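Local coordinates for probable ABC transporter extracellular-binding protein YckB (Bacillus subtilis, PDB 2IEE) that probably serves as the extracellular solute-binding component of an ABC transport system, belonging to the bacterial solute-binding protein 3 family, at residues K133-A138 / V142-A147. Sequence-based numbering, arbitrary orientation.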
loop_
_atom_site.group_PDB
_atom_site.type_symbol
_atom_site.label_atom_id
_atom_site.label_comp_id
_atom_site.label_asym_id
_atom_site.label_seq_id
_atom_site.Cartn_x
_atom_site.Cartn_y
_atom_site.Cartn_z
ATOM N N LYS A 133 13.625 22.660 1.613
ATOM C CA LYS A 133 12.495 22.493 2.513
ATOM C C LYS A 133 12.763 21.412 3.542
ATOM O O LYS A 133 13.613 20.549 3.339
ATOM C CB LYS A 133 11.237 22.137 1.723
ATOM C CG LYS A 133 10.800 23.202 0.749
ATOM C CD LYS A 133 10.259 24.434 1.450
ATOM C CE LYS A 133 9.814 25.466 0.426
ATOM N NZ LYS A 133 9.166 26.636 1.067
ATOM N N LYS A 134 12.033 21.464 4.651
ATOM C CA LYS A 134 12.187 20.473 5.701
ATOM C C LYS A 134 11.204 19.333 5.457
ATOM O O LYS A 134 9.992 19.497 5.618
ATOM C CB LYS A 134 11.957 21.122 7.070
ATOM C CG LYS A 134 13.043 22.146 7.435
ATOM C CD LYS A 134 12.773 22.880 8.743
ATOM C CE LYS A 134 11.591 23.825 8.609
ATOM N NZ LYS A 134 11.399 24.667 9.822
ATOM N N ALA A 135 11.739 18.183 5.051
ATOM C CA ALA A 135 10.933 17.002 4.765
ATOM C C ALA A 135 10.987 15.984 5.904
ATOM O O ALA A 135 12.061 15.651 6.417
ATOM C CB ALA A 135 11.396 16.361 3.458
ATOM N N ALA A 136 9.818 15.489 6.296
ATOM C CA ALA A 136 9.730 14.525 7.384
ATOM C C ALA A 136 9.021 13.243 6.973
ATOM O O ALA A 136 8.380 13.183 5.918
ATOM C CB ALA A 136 9.022 15.158 8.574
ATOM N N GLY A 137 9.140 12.226 7.824
ATOM C CA GLY A 137 8.532 10.931 7.563
ATOM C C GLY A 137 9.566 9.826 7.719
ATOM O O GLY A 137 10.692 10.095 8.134
ATOM N N ALA A 138 9.195 8.589 7.384
ATOM C CA ALA A 138 10.107 7.449 7.494
ATOM C C ALA A 138 11.441 7.729 6.810
ATOM O O ALA A 138 11.486 8.243 5.691
ATOM C CB ALA A 138 9.464 6.200 6.896
ATOM N N VAL A 142 11.384 4.974 -0.288
ATOM C CA VAL A 142 11.562 5.590 -1.585
ATOM C C VAL A 142 11.032 7.025 -1.525
ATOM O O VAL A 142 11.462 7.890 -2.284
ATOM C CB VAL A 142 10.810 4.796 -2.668
ATOM C CG1 VAL A 142 9.309 4.973 -2.500
ATOM C CG2 VAL A 142 11.269 5.231 -4.040
ATOM N N TYR A 143 10.105 7.275 -0.605
ATOM C CA TYR A 143 9.534 8.608 -0.451
ATOM C C TYR A 143 10.577 9.618 0.036
ATOM O O TYR A 143 10.627 10.743 -0.462
ATOM C CB TYR A 143 8.350 8.566 0.520
ATOM C CG TYR A 143 7.206 7.718 0.019
ATOM C CD1 TYR A 143 6.440 8.125 -1.066
ATOM C CD2 TYR A 143 6.921 6.485 0.599
ATOM C CE1 TYR A 143 5.418 7.321 -1.570
ATOM C CE2 TYR A 143 5.902 5.675 0.106
ATOM C CZ TYR A 143 5.155 6.098 -0.981
ATOM O OH TYR A 143 4.163 5.289 -1.493
HETATM N N MSE A 144 11.406 9.217 1.000
HETATM C CA MSE A 144 12.446 10.105 1.530
HETATM C C MSE A 144 13.552 10.263 0.486
HETATM O O MSE A 144 14.237 11.284 0.434
HETATM C CB MSE A 144 13.028 9.535 2.833
HETATM C CG MSE A 144 13.988 10.467 3.580
HETATM SE SE MSE A 144 13.229 12.206 4.031
HETATM C CE MSE A 144 14.325 13.288 2.868
ATOM N N GLU A 145 13.713 9.243 -0.352
ATOM C CA GLU A 145 14.717 9.272 -1.403
ATOM C C GLU A 145 14.301 10.330 -2.427
ATOM O O GLU A 145 15.133 11.074 -2.953
ATOM C CB GLU A 145 14.811 7.899 -2.071
ATOM C CG GLU A 145 16.150 7.624 -2.719
ATOM C CD GLU A 145 17.296 7.785 -1.739
ATOM O OE1 GLU A 145 17.201 7.227 -0.622
ATOM O OE2 GLU A 145 18.290 8.460 -2.086
ATOM N N VAL A 146 13.003 10.385 -2.708
ATOM C CA VAL A 146 12.475 11.362 -3.646
ATOM C C VAL A 146 12.811 12.756 -3.121
ATOM O O VAL A 146 13.364 13.586 -3.839
ATOM C CB VAL A 146 10.948 11.215 -3.779
ATOM C CG1 VAL A 146 10.365 12.378 -4.579
ATOM C CG2 VAL A 146 10.627 9.891 -4.459
ATOM N N ALA A 147 12.486 12.994 -1.856
ATOM C CA ALA A 147 12.744 14.282 -1.221
ATOM C C ALA A 147 14.210 14.670 -1.359
ATOM O O ALA A 147 14.529 15.813 -1.689
ATOM C CB ALA A 147 12.354 14.229 0.253
#
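M144, a selenomethionine, lies between its helix and strand 134-136, meeting A135 with its terminal methyl and A138 with the root of its side chain. With CG anti to the backbone N (chi1 -172°), the chain sets out toward the strand. Bends at chi2 (56°) and chi3 then curl the methyl back over its own helix, where M144 CE lies 3.4 Å from A147 CB. From there M144 CE meets A135 CB at 4.3 Å, at the edge of the methyl pair that A135 forms with A147. At the other end of the same side chain, M144 CB sits 3.5 Å from A138 O, a van der Waals approach of a carbonyl oxygen to a methylene. M144 CG is a little farther from A138 O, at 4.0 Å. One helix turn on, A147 brings its own methyl to the strand, and A147 CB meets A135 CB at 4.0 Å. A135 therefore touches two helix residues with one methyl group. The two alanine methyls fill the gap between the backbones here, where A135 CA and A147 CA are 6.8 Å apart. The contact is small, burying 158 Å² over both segments, and is made of van der Waals contacts, two between methyls and one between a carbonyl oxygen and a methylene. At the start of the helix, T141 OG1 makes weak hydrogen bonds to the backbone N of Y143 and of M144. Strand 134-136, helix 142-149 and strand 153-154 form a beta-alpha-beta unit, in which this contact packs the helix against its first strand. A136 points away from the helix and touches I177 of the adjoining parallel strand 176-180, while V146 of the helix rests on L178 of that strand and on Y204 and M205 of strand 197-214.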